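Local coordinates for SnoaL-like domain-containing protein (Xanthomonas campestris pv. campestris, PDB 3G8Z) that is of unknown function but has a cystatin-like, SnoaL-type fold and may, like some relatives of that family, bind a small molecule in its cone-shaped interior, at residues T140-D143 with A144-R148. Sequence-based numbering, arbitrary orientation.
Sequences TQED and AFWGR
E142 and W146 sit one turn apart on the C-terminal helix 139-146 of this cystatin-like, SnoaL-type fold, and their side chains join on its buried side. From CB of E142, CG lies anti to the backbone N (chi1 -153°) and the chain runs on extended, crossing the indole at a slant near its NE1 and CD1 edge. CG of E142 passes 3.6 Å from NE1 of W146, CD comes to 3.5 Å from the same nitrogen, and OE2 of E142 then takes the indole N-H at 2.8 Å from NE1, with an N-H...O angle of 160°. OE2 lies almost in the indole plane, but NE1 reaches it from above the carboxylate plane, the two planes being 60° apart. The other oxygen, OE1, is held by S136 OG and Q139 NE2, so both oxygens of this buried carboxylate have donors, which probably fixes its rotation. The same residue pair is joined through the backbone as well, W146 N to E142 O at 3.1 Å, while CD1 of W146 rests 3.3 Å from that carbonyl oxygen. Rings of H57, F59 and F84 also meet the indole, and F145 packs on A109 of strand 98-109 and L114 of strand 112-125. At G147 the helix gives way to a positive phi, its N still bonded to D143 O at 3.0 Å. Beside W146, CD2 of F145 stands 3.6 Å above the indole plane, over its centre.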
loop_
_atom_site.group_PDB
_atom_site.type_symbol
_atom_site.label_atom_id
_atom_site.label_comp_id
_atom_site.label_asym_id
_atom_site.label_seq_id
_atom_site.Cartn_x
_atom_site.Cartn_y
_atom_site.Cartn_z
ATOM N N THR A 140 6.014 -16.583 0.044
ATOM C CA THR A 140 6.605 -17.926 -0.116
ATOM C C THR A 140 6.195 -18.540 -1.462
ATOM O O THR A 140 7.009 -19.126 -2.184
ATOM C CB THR A 140 6.177 -18.863 1.049
ATOM O OG1 THR A 140 6.759 -18.385 2.268
ATOM C CG2 THR A 140 6.679 -20.291 0.838
ATOM N N GLN A 141 4.913 -18.411 -1.803
ATOM C CA GLN A 141 4.407 -18.927 -3.069
ATOM C C GLN A 141 5.001 -18.138 -4.251
ATOM O O GLN A 141 5.437 -18.735 -5.227
ATOM C CB GLN A 141 2.878 -18.896 -3.080
ATOM C CG GLN A 141 2.245 -19.277 -4.393
ATOM C CD GLN A 141 0.735 -19.044 -4.412
ATOM O OE1 GLN A 141 0.270 -18.047 -4.946
ATOM N NE2 GLN A 141 -0.022 -19.957 -3.825
ATOM N N GLU A 142 5.049 -16.809 -4.148
ATOM C CA GLU A 142 5.598 -15.987 -5.234
ATOM C C GLU A 142 7.089 -16.249 -5.441
ATOM O O GLU A 142 7.566 -16.261 -6.578
ATOM C CB GLU A 142 5.399 -14.494 -4.998
ATOM C CG GLU A 142 5.341 -13.737 -6.328
ATOM C CD GLU A 142 5.671 -12.260 -6.227
ATOM O OE1 GLU A 142 5.919 -11.734 -5.097
ATOM O OE2 GLU A 142 5.713 -11.634 -7.309
ATOM N N ASP A 143 7.815 -16.432 -4.346
ATOM C CA ASP A 143 9.228 -16.758 -4.430
ATOM C C ASP A 143 9.445 -18.040 -5.240
ATOM O O ASP A 143 10.360 -18.119 -6.055
ATOM C CB ASP A 143 9.821 -16.981 -3.051
ATOM C CG ASP A 143 10.074 -15.706 -2.280
ATOM O OD1 ASP A 143 9.956 -14.600 -2.823
ATOM O OD2 ASP A 143 10.409 -15.835 -1.083
ATOM N N ALA A 144 8.614 -19.043 -4.992
ATOM C CA ALA A 144 8.735 -20.323 -5.696
ATOM C C ALA A 144 8.372 -20.145 -7.175
ATOM O O ALA A 144 9.000 -20.738 -8.058
ATOM C CB ALA A 144 7.859 -21.379 -5.052
ATOM N N PHE A 145 7.355 -19.328 -7.433
ATOM C CA PHE A 145 6.907 -19.056 -8.789
ATOM C C PHE A 145 8.063 -18.522 -9.650
ATOM O O PHE A 145 8.319 -18.999 -10.775
ATOM C CB PHE A 145 5.750 -18.056 -8.728
ATOM C CG PHE A 145 5.192 -17.644 -10.068
ATOM C CD1 PHE A 145 4.275 -18.443 -10.734
ATOM C CD2 PHE A 145 5.524 -16.415 -10.634
ATOM C CE1 PHE A 145 3.743 -18.054 -11.940
ATOM C CE2 PHE A 145 4.999 -16.033 -11.847
ATOM C CZ PHE A 145 4.102 -16.866 -12.508
ATOM N N TRP A 146 8.750 -17.516 -9.147
ATOM C CA TRP A 146 9.781 -16.863 -9.933
ATOM C C TRP A 146 11.027 -17.701 -9.968
ATOM O O TRP A 146 11.733 -17.747 -10.967
ATOM C CB TRP A 146 10.073 -15.463 -9.388
ATOM C CG TRP A 146 8.938 -14.478 -9.605
ATOM C CD1 TRP A 146 8.281 -13.759 -8.650
ATOM C CD2 TRP A 146 8.369 -14.078 -10.856
ATOM N NE1 TRP A 146 7.334 -12.973 -9.219
ATOM C CE2 TRP A 146 7.377 -13.134 -10.576
ATOM C CE3 TRP A 146 8.583 -14.444 -12.183
ATOM C CZ2 TRP A 146 6.602 -12.561 -11.560
ATOM C CZ3 TRP A 146 7.810 -13.853 -13.157
ATOM C CH2 TRP A 146 6.843 -12.927 -12.842
ATOM N N GLY A 147 11.309 -18.348 -8.853
ATOM C CA GLY A 147 12.421 -19.241 -8.761
ATOM C C GLY A 147 13.741 -18.554 -8.582
ATOM O O GLY A 147 13.854 -17.333 -8.486
ATOM N N ARG A 148 14.752 -19.400 -8.521
ATOM C CA ARG A 148 16.129 -18.975 -8.512
ATOM C C ARG A 148 16.685 -19.191 -9.899
ATOM O O ARG A 148 17.662 -18.534 -10.246
ATOM C CB ARG A 148 16.918 -19.832 -7.529
ATOM C CG ARG A 148 16.388 -19.807 -6.130
ATOM C CD ARG A 148 16.733 -18.494 -5.472
ATOM N NE ARG A 148 17.258 -18.691 -4.127
ATOM C CZ ARG A 148 18.451 -19.214 -3.845
ATOM N NH1 ARG A 148 19.276 -19.611 -4.809
ATOM N NH2 ARG A 148 18.821 -19.347 -2.587
ATOM O OXT ARG A 148 16.204 -20.055 -10.674
#